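PDB 5WLH: LbaCas13a H328A (C2c2) from Lachnospiraceae bacterium NK4A179, which binds a CRISPR precursor guide RNA and acts as an RNA-targeting nuclease that cleaves at A, probably once the guide has paired with target RNA. Local coordinates for residues A[377-382]-A[404-409]; A[496-501]-A[605-610]; A[1066-1071]-A[1098-1103]. One frame throughout, in Å; residues are numbered along the deposited sequence.

Contact 1: A[377-382]-A[404-409]. With nucleotides of chain B.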
loop_
_atom_site.group_PDB
_atom_site.type_symbol
_atom_site.label_atom_id
_atom_site.label_comp_id
_atom_site.label_asym_id
_atom_site.label_seq_id
_atom_site.Cartn_x
_atom_site.Cartn_y
_atom_site.Cartn_z
ATOM N N GLY A 377 16.294 33.039 -10.330
ATOM C CA GLY A 377 16.222 34.462 -10.044
ATOM C C GLY A 377 15.560 34.758 -8.710
ATOM O O GLY A 377 16.058 35.565 -7.919
ATOM N N CYS A 378 14.417 34.112 -8.446
ATOM C CA CYS A 378 13.772 34.245 -7.141
ATOM C C CYS A 378 14.718 33.877 -6.014
ATOM O O CYS A 378 14.758 34.553 -4.983
ATOM C CB CYS A 378 12.549 33.347 -7.058
ATOM S SG CYS A 378 11.188 33.885 -8.044
ATOM N N TYR A 379 15.445 32.773 -6.174
ATOM C CA TYR A 379 16.359 32.327 -5.135
ATOM C C TYR A 379 17.444 33.370 -4.876
ATOM O O TYR A 379 17.688 33.763 -3.730
ATOM C CB TYR A 379 16.973 30.988 -5.537
ATOM C CG TYR A 379 18.123 30.559 -4.661
ATOM C CD1 TYR A 379 19.433 30.934 -4.958
ATOM C CD2 TYR A 379 17.904 29.785 -3.524
ATOM C CE1 TYR A 379 20.486 30.550 -4.145
ATOM C CE2 TYR A 379 18.957 29.395 -2.705
ATOM C CZ TYR A 379 20.244 29.777 -3.027
ATOM O OH TYR A 379 21.298 29.396 -2.238
ATOM N N ARG A 380 18.116 33.829 -5.933
ATOM C CA ARG A 380 19.210 34.774 -5.729
ATOM C C ARG A 380 18.708 36.075 -5.113
ATOM O O ARG A 380 19.365 36.653 -4.242
ATOM C CB ARG A 380 19.931 35.014 -7.052
ATOM C CG ARG A 380 20.334 33.712 -7.694
ATOM C CD ARG A 380 21.620 33.773 -8.471
ATOM N NE ARG A 380 22.077 32.422 -8.785
ATOM C CZ ARG A 380 22.475 32.024 -9.984
ATOM N NH1 ARG A 380 22.483 32.879 -11.000
ATOM N NH2 ARG A 380 22.875 30.776 -10.167
ATOM N N GLN A 381 17.519 36.524 -5.522
ATOM C CA GLN A 381 16.929 37.727 -4.943
ATOM C C GLN A 381 16.608 37.537 -3.459
ATOM O O GLN A 381 16.805 38.454 -2.650
ATOM C CB GLN A 381 15.674 38.094 -5.730
ATOM C CG GLN A 381 14.631 38.857 -4.957
ATOM C CD GLN A 381 13.556 37.974 -4.313
ATOM O OE1 GLN A 381 13.261 36.857 -4.768
ATOM N NE2 GLN A 381 12.974 38.477 -3.236
ATOM N N ALA A 382 16.091 36.360 -3.086
ATOM C CA ALA A 382 15.729 36.121 -1.690
ATOM C C ALA A 382 16.966 36.018 -0.807
ATOM O O ALA A 382 16.995 36.572 0.301
ATOM C CB ALA A 382 14.874 34.855 -1.576
ATOM N N PHE A 404 15.413 27.520 4.942
ATOM C CA PHE A 404 14.076 27.665 4.402
ATOM C C PHE A 404 14.118 28.101 2.940
ATOM O O PHE A 404 13.352 27.596 2.118
ATOM C CB PHE A 404 13.283 28.653 5.263
ATOM C CG PHE A 404 12.676 28.024 6.490
ATOM C CD1 PHE A 404 11.934 26.849 6.390
ATOM C CD2 PHE A 404 12.880 28.581 7.747
ATOM C CE1 PHE A 404 11.389 26.256 7.530
ATOM C CE2 PHE A 404 12.317 28.003 8.886
ATOM C CZ PHE A 404 11.583 26.833 8.777
ATOM N N ILE A 405 15.011 29.029 2.588
ATOM C CA ILE A 405 15.094 29.438 1.185
ATOM C C ILE A 405 15.477 28.250 0.303
ATOM O O ILE A 405 14.951 28.087 -0.807
ATOM C CB ILE A 405 16.075 30.610 1.025
ATOM C CG1 ILE A 405 15.456 31.871 1.632
ATOM C CG2 ILE A 405 16.389 30.863 -0.465
ATOM C CD1 ILE A 405 16.439 32.951 1.911
ATOM N N HIS A 406 16.362 27.385 0.798
ATOM C CA HIS A 406 16.699 26.167 0.062
ATOM C C HIS A 406 15.507 25.222 -0.043
ATOM O O HIS A 406 15.313 24.589 -1.090
ATOM C CB HIS A 406 17.879 25.460 0.718
ATOM C CG HIS A 406 19.208 26.012 0.303
ATOM N ND1 HIS A 406 20.187 26.359 1.209
ATOM C CD2 HIS A 406 19.715 26.286 -0.924
ATOM C CE1 HIS A 406 21.242 26.821 0.557
ATOM N NE2 HIS A 406 20.982 26.781 -0.739
ATOM N N ARG A 407 14.722 25.077 1.040
ATOM C CA ARG A 407 13.480 24.307 0.957
ATOM C C ARG A 407 12.538 24.896 -0.085
ATOM O O ARG A 407 11.908 24.156 -0.850
ATOM C CB ARG A 407 12.752 24.265 2.312
ATOM C CG ARG A 407 13.442 23.494 3.420
ATOM C CD ARG A 407 13.715 22.042 3.036
ATOM N NE ARG A 407 12.508 21.324 2.627
ATOM C CZ ARG A 407 12.546 20.129 2.056
ATOM N NH1 ARG A 407 13.726 19.544 1.853
ATOM N NH2 ARG A 407 11.423 19.518 1.708
ATOM N N ILE A 408 12.388 26.225 -0.090
ATOM C CA ILE A 408 11.477 26.868 -1.033
ATOM C C ILE A 408 11.918 26.582 -2.459
ATOM O O ILE A 408 11.109 26.215 -3.321
ATOM C CB ILE A 408 11.413 28.386 -0.779
ATOM C CG1 ILE A 408 10.777 28.681 0.576
ATOM C CG2 ILE A 408 10.563 29.042 -1.858
ATOM C CD1 ILE A 408 10.916 30.157 1.012
ATOM N N GLU A 409 13.207 26.792 -2.733
ATOM C CA GLU A 409 13.725 26.555 -4.074
ATOM C C GLU A 409 13.490 25.119 -4.492
ATOM O O GLU A 409 13.095 24.844 -5.635
ATOM C CB GLU A 409 15.216 26.872 -4.121
ATOM C CG GLU A 409 15.848 26.564 -5.469
ATOM C CD GLU A 409 17.339 26.809 -5.490
ATOM O OE1 GLU A 409 18.054 26.255 -4.626
ATOM O OE2 GLU A 409 17.787 27.561 -6.385
ATOM P P A B 16 28.112 27.210 -5.839
ATOM O OP1 A B 16 29.540 27.217 -6.239
ATOM O OP2 A B 16 27.743 27.243 -4.396
ATOM O "O5'" A B 16 27.410 28.459 -6.517
ATOM C "C5'" A B 16 27.628 28.785 -7.889
ATOM C "C4'" A B 16 26.731 29.922 -8.323
ATOM O "O4'" A B 16 25.355 29.522 -8.116
ATOM C "C3'" A B 16 26.903 31.222 -7.544
ATOM O "O3'" A B 16 26.482 32.310 -8.359
ATOM C "C2'" A B 16 25.900 31.069 -6.414
ATOM O "O2'" A B 16 25.440 32.297 -5.897
ATOM C "C1'" A B 16 24.764 30.317 -7.101
ATOM N N9 A B 16 24.053 29.386 -6.224
ATOM C C8 A B 16 24.508 28.673 -5.141
ATOM N N7 A B 16 23.590 27.883 -4.629
ATOM C C5 A B 16 22.483 28.092 -5.440
ATOM C C6 A B 16 21.189 27.559 -5.433
ATOM N N6 A B 16 20.766 26.657 -4.533
ATOM N N1 A B 16 20.347 27.987 -6.398
ATOM C C2 A B 16 20.758 28.890 -7.303
ATOM N N3 A B 16 21.958 29.462 -7.418
ATOM C C4 A B 16 22.766 29.010 -6.439
ATOM P P A B 18 23.806 30.773 -13.770
ATOM O OP1 A B 18 23.248 30.300 -15.060
ATOM O OP2 A B 18 23.356 32.068 -13.191
ATOM O "O5'" A B 18 23.526 29.656 -12.658
ATOM C "C5'" A B 18 23.988 28.321 -12.826
ATOM C "C4'" A B 18 24.528 27.753 -11.535
ATOM O "O4'" A B 18 23.636 28.108 -10.446
ATOM C "C3'" A B 18 24.616 26.235 -11.468
ATOM O "O3'" A B 18 25.776 25.707 -12.082
ATOM C "C2'" A B 18 24.541 25.965 -9.971
ATOM O "O2'" A B 18 25.792 26.225 -9.354
ATOM C "C1'" A B 18 23.550 27.039 -9.524
ATOM N N9 A B 18 22.157 26.559 -9.511
ATOM C C8 A B 18 21.146 26.863 -10.391
ATOM N N7 A B 18 20.001 26.293 -10.108
ATOM C C5 A B 18 20.270 25.561 -8.960
ATOM C C6 A B 18 19.486 24.723 -8.152
ATOM N N6 A B 18 18.199 24.455 -8.358
ATOM N N1 A B 18 20.077 24.147 -7.080
ATOM C C2 A B 18 21.369 24.405 -6.848
ATOM N N3 A B 18 22.212 25.168 -7.531
ATOM C C4 A B 18 21.595 25.713 -8.590
ATOM P P G B 15 29.686 21.413 -5.074
ATOM O OP1 G B 15 30.888 21.644 -5.930
ATOM O OP2 G B 15 29.848 21.281 -3.599
ATOM O "O5'" G B 15 28.601 22.525 -5.358
ATOM C "C5'" G B 15 28.274 22.867 -6.693
ATOM C "C4'" G B 15 26.967 23.602 -6.767
ATOM O "O4'" G B 15 25.896 22.765 -6.265
ATOM C "C3'" G B 15 26.866 24.874 -5.943
ATOM O "O3'" G B 15 27.467 25.967 -6.619
ATOM C "C2'" G B 15 25.363 25.025 -5.768
ATOM O "O2'" G B 15 24.784 25.549 -6.954
ATOM C "C1'" G B 15 24.923 23.564 -5.632
ATOM N N9 G B 15 24.820 23.159 -4.219
ATOM C C8 G B 15 25.844 22.719 -3.413
ATOM N N7 G B 15 25.462 22.455 -2.191
ATOM C C5 G B 15 24.105 22.743 -2.195
ATOM C C6 G B 15 23.161 22.648 -1.147
ATOM O O6 G B 15 23.368 22.274 0.013
ATOM N N1 G B 15 21.896 23.046 -1.557
ATOM C C2 G B 15 21.579 23.462 -2.827
ATOM N N2 G B 15 20.299 23.796 -3.040
ATOM N N3 G B 15 22.454 23.555 -3.819
ATOM C C4 G B 15 23.691 23.187 -3.435
#
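Tyr-379 and Glu-409, on helical segments 377-382 and 404-409 (antiparallel, 170°), line a base-binding pocket for A16 of chain B, the pre-crRNA. Chi1 169° sets Tyr-379 CG anti to the backbone N, in a side chain reaching helix 398-417. The Glu-409 carboxylate lies nearly parallel to that ring, 4° between planes, with OE2 3.5 Å from Tyr-379 CG. On the same ring face, A16 N1 sits 3.3 Å above the plane, offset toward the rim. Glu-409 also reads the base: A16 N6 donates to its OE1 at 2.7 Å. Arg-380 NE donates to A16 N3 at 3.3 Å. Obliquely to the ring, Ile-405 CG2 meets Tyr-379 CD2 at 3.6 Å, while His-406 is fixed through ND1 by Glu-276. An alanine in place of Tyr-379 would probably leave the adenine and the Glu-409 carboxylate without their shared platform, free to tilt. Glu-409 OE2 lies 2.6 Å from A16 N1, so two nominal acceptors face each other, suggesting that one may carry a proton.

Contact 2: A[496-501]-A[605-610]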
loop_
_atom_site.group_PDB
_atom_site.type_symbol
_atom_site.label_atom_id
_atom_site.label_comp_id
_atom_site.label_asym_id
_atom_site.label_seq_id
_atom_site.Cartn_x
_atom_site.Cartn_y
_atom_site.Cartn_z
ATOM N N GLU A 496 4.233 -2.361 12.030
ATOM C CA GLU A 496 3.197 -1.352 11.815
ATOM C C GLU A 496 2.270 -1.743 10.680
ATOM O O GLU A 496 1.059 -1.512 10.763
ATOM C CB GLU A 496 3.830 0.016 11.565
ATOM C CG GLU A 496 4.485 0.541 12.846
ATOM C CD GLU A 496 5.022 1.964 12.747
ATOM O OE1 GLU A 496 5.117 2.499 11.636
ATOM O OE2 GLU A 496 5.356 2.543 13.814
ATOM N N MET A 497 2.806 -2.358 9.624
ATOM C CA MET A 497 1.932 -2.827 8.548
ATOM C C MET A 497 0.933 -3.842 9.079
ATOM O O MET A 497 -0.269 -3.734 8.832
ATOM C CB MET A 497 2.744 -3.456 7.408
ATOM C CG MET A 497 3.656 -2.513 6.662
ATOM S SD MET A 497 2.842 -1.474 5.460
ATOM C CE MET A 497 2.676 -2.618 4.081
ATOM N N LEU A 498 1.419 -4.839 9.828
ATOM C CA LEU A 498 0.513 -5.871 10.314
ATOM C C LEU A 498 -0.496 -5.286 11.289
ATOM O O LEU A 498 -1.681 -5.650 11.255
ATOM C CB LEU A 498 1.295 -7.011 10.972
ATOM C CG LEU A 498 0.395 -8.166 11.436
ATOM C CD1 LEU A 498 -0.235 -8.848 10.224
ATOM C CD2 LEU A 498 1.191 -9.162 12.283
ATOM N N GLN A 499 -0.040 -4.384 12.161
ATOM C CA GLN A 499 -0.942 -3.709 13.091
ATOM C C GLN A 499 -2.059 -2.985 12.345
ATOM O O GLN A 499 -3.239 -3.061 12.720
ATOM C CB GLN A 499 -0.141 -2.719 13.941
ATOM C CG GLN A 499 -0.930 -2.098 15.069
ATOM C CD GLN A 499 -0.706 -2.847 16.358
ATOM O OE1 GLN A 499 0.367 -2.765 16.961
ATOM N NE2 GLN A 499 -1.710 -3.604 16.781
ATOM N N ARG A 500 -1.695 -2.247 11.297
ATOM C CA ARG A 500 -2.693 -1.481 10.551
ATOM C C ARG A 500 -3.609 -2.405 9.759
ATOM O O ARG A 500 -4.830 -2.213 9.733
ATOM C CB ARG A 500 -1.984 -0.478 9.640
ATOM C CG ARG A 500 -2.891 0.496 8.928
ATOM C CD ARG A 500 -2.075 1.677 8.371
ATOM N NE ARG A 500 -1.122 1.202 7.371
ATOM C CZ ARG A 500 0.190 1.096 7.542
ATOM N NH1 ARG A 500 0.756 1.455 8.689
ATOM N NH2 ARG A 500 0.944 0.634 6.544
ATOM N N GLU A 501 -3.048 -3.443 9.141
ATOM C CA GLU A 501 -3.887 -4.415 8.454
ATOM C C GLU A 501 -4.863 -5.080 9.419
ATOM O O GLU A 501 -6.039 -5.279 9.086
ATOM C CB GLU A 501 -3.008 -5.454 7.756
ATOM C CG GLU A 501 -2.163 -4.856 6.610
ATOM C CD GLU A 501 -0.756 -5.467 6.476
ATOM O OE1 GLU A 501 -0.442 -6.437 7.186
ATOM O OE2 GLU A 501 0.039 -4.960 5.646
ATOM N N ASP A 605 -4.910 -2.335 20.084
ATOM C CA ASP A 605 -4.093 -3.259 20.869
ATOM C C ASP A 605 -2.698 -3.272 20.258
ATOM O O ASP A 605 -2.477 -3.880 19.209
ATOM C CB ASP A 605 -4.701 -4.661 20.881
ATOM C CG ASP A 605 -4.010 -5.595 21.876
ATOM O OD1 ASP A 605 -3.298 -5.101 22.779
ATOM O OD2 ASP A 605 -4.195 -6.827 21.772
ATOM N N SER A 606 -1.756 -2.605 20.924
ATOM C CA SER A 606 -0.411 -2.435 20.389
ATOM C C SER A 606 0.338 -3.755 20.385
ATOM O O SER A 606 0.352 -4.470 21.394
ATOM C CB SER A 606 0.357 -1.416 21.233
ATOM O OG SER A 606 1.750 -1.472 20.935
ATOM N N PHE A 607 0.989 -4.072 19.254
ATOM C CA PHE A 607 1.866 -5.234 19.212
ATOM C C PHE A 607 3.166 -4.977 19.963
ATOM O O PHE A 607 3.815 -5.932 20.402
ATOM C CB PHE A 607 2.198 -5.616 17.765
ATOM C CG PHE A 607 1.035 -6.196 16.980
ATOM C CD1 PHE A 607 -0.037 -6.804 17.617
ATOM C CD2 PHE A 607 1.038 -6.142 15.587
ATOM C CE1 PHE A 607 -1.093 -7.335 16.881
ATOM C CE2 PHE A 607 -0.014 -6.682 14.840
ATOM C CZ PHE A 607 -1.086 -7.260 15.483
ATOM N N HIS A 608 3.545 -3.709 20.130
ATOM C CA HIS A 608 4.843 -3.333 20.680
ATOM C C HIS A 608 4.828 -3.252 22.198
ATOM O O HIS A 608 5.823 -3.608 22.841
ATOM C CB HIS A 608 5.289 -1.991 20.090
ATOM C CG HIS A 608 6.771 -1.792 20.096
ATOM N ND1 HIS A 608 7.368 -0.655 20.592
ATOM C CD2 HIS A 608 7.779 -2.593 19.677
ATOM C CE1 HIS A 608 8.680 -0.760 20.474
ATOM N NE2 HIS A 608 8.956 -1.926 19.920
ATOM N N TYR A 609 3.725 -2.785 22.782
ATOM C CA TYR A 609 3.641 -2.556 24.224
ATOM C C TYR A 609 2.532 -3.429 24.799
ATOM O O TYR A 609 1.349 -3.159 24.583
ATOM C CB TYR A 609 3.416 -1.073 24.525
ATOM C CG TYR A 609 4.644 -0.282 24.157
ATOM C CD1 TYR A 609 5.839 -0.497 24.826
ATOM C CD2 TYR A 609 4.633 0.631 23.109
ATOM C CE1 TYR A 609 6.985 0.189 24.498
ATOM C CE2 TYR A 609 5.782 1.333 22.768
ATOM C CZ TYR A 609 6.954 1.096 23.458
ATOM O OH TYR A 609 8.110 1.748 23.139
ATOM N N ALA A 610 2.928 -4.468 25.531
ATOM C CA ALA A 610 1.986 -5.358 26.202
ATOM C C ALA A 610 1.477 -4.690 27.473
ATOM O O ALA A 610 2.263 -4.380 28.373
ATOM C CB ALA A 610 2.658 -6.690 26.529
#
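Gln-499 and Phe-607 meet because Gln-499 puts CG anti to its backbone N (chi1 -172°) and then bends at chi2 (96°), which carries its amide across to the loop, while Phe-607 holds CG anti to its carbonyl carbon and sends its ring back past the glutamine. The two side chains slide by each other in opposite directions. Gln-499 OE1 accepts from Phe-607 N at 2.7 Å, a nearly straight bond received in the carbonyl plane on a lone pair. The other end of the amide makes a weak bond, Gln-499 NE2 to Asp-605 O at 2.6 Å, bent to 127° at the hydrogen. One amide therefore grips the loop backbone on both sides of Ser-606, and the two bonds, one of them weak, probably limit its rotation. NE2 also stands 3.6 Å above the centre of the Phe-607 ring, so the amide is stacked on the face.

The loop follows helix 588-602 and carries the R-X4-H signature of HEPN ribonucleases, His-608 being its histidine, so this is probably one half of the RNA-cleaving site. Ser-606 shapes the turn that holds His-608: its OG accepts from Tyr-609 N at 3.0 Å, an ST motif, and from His-608 N, an ST turn. Its neighbour Asp-605 directs its carboxylate elsewhere, into a salt bridge with Lys-905. Leu-498 crosses the Phe-607 side chain at about a right angle, with CG 3.7 Å from Phe-607 CE2. The same CE2 comes within 3.5 Å of Gln-499 N, which seats the ring against the backbone of helix 486-517.

Contact 3: A[1066-1071]-A[1098-1103]. With nucleotides of chain B.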
loop_
_atom_site.group_PDB
_atom_site.type_symbol
_atom_site.label_atom_id
_atom_site.label_comp_id
_atom_site.label_asym_id
_atom_site.label_seq_id
_atom_site.Cartn_x
_atom_site.Cartn_y
_atom_site.Cartn_z
ATOM N N VAL A 1066 -32.451 -16.602 -19.630
ATOM C CA VAL A 1066 -32.588 -17.001 -21.025
ATOM C C VAL A 1066 -31.238 -16.937 -21.729
ATOM O O VAL A 1066 -30.808 -17.899 -22.380
ATOM C CB VAL A 1066 -33.635 -16.113 -21.719
ATOM C CG1 VAL A 1066 -33.567 -16.270 -23.236
ATOM C CG2 VAL A 1066 -35.027 -16.422 -21.169
ATOM N N GLU A 1067 -30.544 -15.802 -21.602
ATOM C CA GLU A 1067 -29.245 -15.643 -22.251
ATOM C C GLU A 1067 -28.226 -16.637 -21.702
ATOM O O GLU A 1067 -27.404 -17.175 -22.454
ATOM C CB GLU A 1067 -28.760 -14.201 -22.085
ATOM C CG GLU A 1067 -27.434 -13.874 -22.767
ATOM C CD GLU A 1067 -27.528 -13.804 -24.287
ATOM O OE1 GLU A 1067 -28.630 -14.017 -24.840
ATOM O OE2 GLU A 1067 -26.488 -13.527 -24.927
ATOM N N TYR A 1068 -28.274 -16.901 -20.392
ATOM C CA TYR A 1068 -27.403 -17.909 -19.793
ATOM C C TYR A 1068 -27.588 -19.267 -20.470
ATOM O O TYR A 1068 -26.614 -19.922 -20.857
ATOM C CB TYR A 1068 -27.691 -18.003 -18.292
ATOM C CG TYR A 1068 -27.106 -19.217 -17.608
ATOM C CD1 TYR A 1068 -25.765 -19.264 -17.267
ATOM C CD2 TYR A 1068 -27.901 -20.310 -17.290
ATOM C CE1 TYR A 1068 -25.223 -20.375 -16.643
ATOM C CE2 TYR A 1068 -27.372 -21.419 -16.666
ATOM C CZ TYR A 1068 -26.026 -21.447 -16.345
ATOM O OH TYR A 1068 -25.486 -22.554 -15.724
ATOM N N TYR A 1069 -28.840 -19.699 -20.628
ATOM C CA TYR A 1069 -29.101 -20.992 -21.251
ATOM C C TYR A 1069 -28.725 -20.988 -22.727
ATOM O O TYR A 1069 -28.179 -21.977 -23.231
ATOM C CB TYR A 1069 -30.566 -21.374 -21.061
ATOM C CG TYR A 1069 -30.845 -21.881 -19.673
ATOM C CD1 TYR A 1069 -30.107 -22.932 -19.140
ATOM C CD2 TYR A 1069 -31.831 -21.310 -18.889
ATOM C CE1 TYR A 1069 -30.357 -23.400 -17.869
ATOM C CE2 TYR A 1069 -32.082 -21.777 -17.614
ATOM C CZ TYR A 1069 -31.341 -22.813 -17.113
ATOM O OH TYR A 1069 -31.596 -23.274 -15.841
ATOM N N LYS A 1070 -28.991 -19.883 -23.431
ATOM C CA LYS A 1070 -28.656 -19.812 -24.851
ATOM C C LYS A 1070 -27.153 -19.922 -25.071
ATOM O O LYS A 1070 -26.701 -20.626 -25.981
ATOM C CB LYS A 1070 -29.187 -18.514 -25.461
ATOM C CG LYS A 1070 -30.700 -18.475 -25.681
ATOM C CD LYS A 1070 -31.094 -17.236 -26.483
ATOM C CE LYS A 1070 -32.606 -17.120 -26.659
ATOM N NZ LYS A 1070 -33.147 -18.029 -27.716
ATOM N N LEU A 1071 -26.360 -19.231 -24.246
ATOM C CA LEU A 1071 -24.913 -19.327 -24.374
ATOM C C LEU A 1071 -24.395 -20.663 -23.861
ATOM O O LEU A 1071 -23.372 -21.159 -24.351
ATOM C CB LEU A 1071 -24.239 -18.173 -23.628
ATOM C CG LEU A 1071 -24.321 -16.824 -24.333
ATOM C CD1 LEU A 1071 -24.178 -15.689 -23.327
ATOM C CD2 LEU A 1071 -23.258 -16.728 -25.404
ATOM N N GLU A 1098 -19.524 -14.772 -18.157
ATOM C CA GLU A 1098 -20.108 -13.566 -17.570
ATOM C C GLU A 1098 -21.554 -13.795 -17.147
ATOM O O GLU A 1098 -21.978 -13.319 -16.089
ATOM C CB GLU A 1098 -20.014 -12.394 -18.548
ATOM C CG GLU A 1098 -18.597 -11.891 -18.768
ATOM C CD GLU A 1098 -18.463 -10.987 -19.993
ATOM O OE1 GLU A 1098 -19.397 -10.951 -20.823
ATOM O OE2 GLU A 1098 -17.418 -10.316 -20.129
ATOM N N MET A 1099 -22.334 -14.521 -17.958
ATOM C CA MET A 1099 -23.729 -14.753 -17.598
ATOM C C MET A 1099 -23.851 -15.737 -16.444
ATOM O O MET A 1099 -24.747 -15.603 -15.599
ATOM C CB MET A 1099 -24.522 -15.265 -18.803
ATOM C CG MET A 1099 -24.690 -14.256 -19.924
ATOM S SD MET A 1099 -25.283 -12.640 -19.377
ATOM C CE MET A 1099 -26.713 -13.050 -18.381
ATOM N N LYS A 1100 -22.978 -16.748 -16.404
ATOM C CA LYS A 1100 -22.984 -17.650 -15.260
ATOM C C LYS A 1100 -22.715 -16.877 -13.974
ATOM O O LYS A 1100 -23.389 -17.085 -12.960
ATOM C CB LYS A 1100 -21.953 -18.760 -15.460
ATOM C CG LYS A 1100 -22.037 -19.894 -14.433
ATOM C CD LYS A 1100 -21.030 -20.989 -14.759
ATOM C CE LYS A 1100 -21.142 -22.143 -13.788
ATOM N NZ LYS A 1100 -22.508 -22.228 -13.203
ATOM N N ASN A 1101 -21.759 -15.946 -14.019
ATOM C CA ASN A 1101 -21.460 -15.129 -12.849
ATOM C C ASN A 1101 -22.675 -14.320 -12.406
ATOM O O ASN A 1101 -22.861 -14.073 -11.207
ATOM C CB ASN A 1101 -20.272 -14.215 -13.157
ATOM C CG ASN A 1101 -18.945 -14.954 -13.083
ATOM O OD1 ASN A 1101 -18.861 -16.013 -12.480
ATOM N ND2 ASN A 1101 -17.910 -14.397 -13.689
ATOM N N ILE A 1102 -23.533 -13.929 -13.345
ATOM C CA ILE A 1102 -24.716 -13.157 -12.982
ATOM C C ILE A 1102 -25.762 -14.050 -12.321
ATOM O O ILE A 1102 -26.249 -13.756 -11.221
ATOM C CB ILE A 1102 -25.278 -12.436 -14.219
ATOM C CG1 ILE A 1102 -24.361 -11.269 -14.586
ATOM C CG2 ILE A 1102 -26.698 -11.954 -13.968
ATOM C CD1 ILE A 1102 -24.569 -10.745 -15.985
ATOM N N VAL A 1103 -26.152 -15.139 -12.993
ATOM C CA VAL A 1103 -27.256 -15.937 -12.464
ATOM C C VAL A 1103 -26.865 -16.624 -11.160
ATOM O O VAL A 1103 -27.731 -16.923 -10.334
ATOM C CB VAL A 1103 -27.750 -16.954 -13.513
ATOM C CG1 VAL A 1103 -28.114 -16.232 -14.792
ATOM C CG2 VAL A 1103 -26.702 -18.021 -13.775
ATOM P P G B 39 -13.102 -19.548 -14.049
ATOM O OP1 G B 39 -11.981 -19.227 -14.966
ATOM O OP2 G B 39 -12.843 -20.258 -12.765
ATOM O "O5'" G B 39 -13.931 -18.229 -13.682
ATOM C "C5'" G B 39 -14.387 -17.324 -14.688
ATOM C "C4'" G B 39 -14.244 -15.884 -14.251
ATOM O "O4'" G B 39 -15.230 -15.578 -13.215
ATOM C "C3'" G B 39 -12.882 -15.520 -13.648
ATOM O "O3'" G B 39 -12.611 -14.145 -13.911
ATOM C "C2'" G B 39 -13.155 -15.654 -12.156
ATOM O "O2'" G B 39 -12.240 -14.995 -11.308
ATOM C "C1'" G B 39 -14.550 -15.049 -12.086
ATOM N N9 G B 39 -15.280 -15.333 -10.849
ATOM C C8 G B 39 -15.884 -14.409 -10.025
ATOM N N7 G B 39 -16.435 -14.956 -8.972
ATOM C C5 G B 39 -16.169 -16.315 -9.104
ATOM C C6 G B 39 -16.506 -17.419 -8.274
ATOM O O6 G B 39 -17.140 -17.441 -7.208
ATOM N N1 G B 39 -16.026 -18.612 -8.803
ATOM C C2 G B 39 -15.311 -18.749 -9.964
ATOM N N2 G B 39 -14.942 -19.994 -10.306
ATOM N N3 G B 39 -14.999 -17.735 -10.744
ATOM C C4 G B 39 -15.448 -16.559 -10.256
ATOM P P A B 38 -17.911 -23.582 -11.950
ATOM O OP1 A B 38 -19.068 -22.795 -11.442
ATOM O OP2 A B 38 -18.156 -24.524 -13.083
ATOM O "O5'" A B 38 -16.741 -22.637 -12.454
ATOM C "C5'" A B 38 -15.474 -23.180 -12.808
ATOM C "C4'" A B 38 -14.925 -22.540 -14.058
ATOM O "O4'" A B 38 -15.487 -23.191 -15.228
ATOM C "C3'" A B 38 -15.227 -21.050 -14.216
ATOM O "O3'" A B 38 -14.140 -20.428 -14.884
ATOM C "C2'" A B 38 -16.421 -21.044 -15.155
ATOM O "O2'" A B 38 -16.569 -19.848 -15.891
ATOM C "C1'" A B 38 -16.084 -22.219 -16.064
ATOM N N9 A B 38 -17.236 -22.812 -16.741
ATOM C C8 A B 38 -18.374 -23.353 -16.201
ATOM N N7 A B 38 -19.218 -23.796 -17.101
ATOM C C5 A B 38 -18.586 -23.533 -18.310
ATOM C C6 A B 38 -18.955 -23.761 -19.646
ATOM N N6 A B 38 -20.104 -24.337 -19.996
ATOM N N1 A B 38 -18.102 -23.370 -20.615
ATOM C C2 A B 38 -16.947 -22.791 -20.261
ATOM N N3 A B 38 -16.491 -22.520 -19.041
ATOM C C4 A B 38 -17.366 -22.923 -18.104
#
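An apolar helix-helix contact joins Tyr-1068 and Leu-1071 of helix 1062-1075 to Met-1099 and Val-1103 at the C-terminal end of helix 1087-1103. The axes of the two short segments approach to 9.1 Å with a signed crossing angle of -141°, and no hydrogen bond spans them. Tyr-1068 places CG anti to its backbone N (chi1 166°), and its ring lies beside Lys-1100, pointing the same way, with CE1 3.8 Å from Lys-1100 CB. Val-1103 CG2 lies over the ring face in a CH-pi contact, 4.0 Å from the centroid of Tyr-1068. The Leu-1071 and Met-1099 side chains cross at about a right angle, Leu-1071 CD1 3.7 Å from Met-1099 CG. Asn-1101 points from the far side of its helix to the RNA, where ND2 donates to O4' of G39 of chain B at 3.0 Å. The ring of Tyr-1068 also meets Phe-1096, Tyr-1069 packs on Ala-1020 of strand 1019-1021, and Ile-1102 touches Asp-1107 of helix 1106-1145, which begins three residues on.

How the contacts relate
The three contacts follow one another along the chain and share no helix or strand. Contact 1 closes a hairpin of helices 357-388 and 398-417; contact 2 bridges 103 residues from helix 486-517 to a loop; contact 3 pairs helices 1062-1075 and 1087-1103. Between centres, contacts 1 and 2 are 42 Å apart, contacts 2 and 3 46 Å. Contacts 1 and 3 stand 65 Å apart, on opposite sides of the chain's centre. Both touch RNA of chain B, at nucleotides 15, 16 and 18, and at 38 and 39; segment 496-501 packs on it too. The guide is therefore probably held at widely separated places, one of them the helix packing on the probable HEPN nuclease loop.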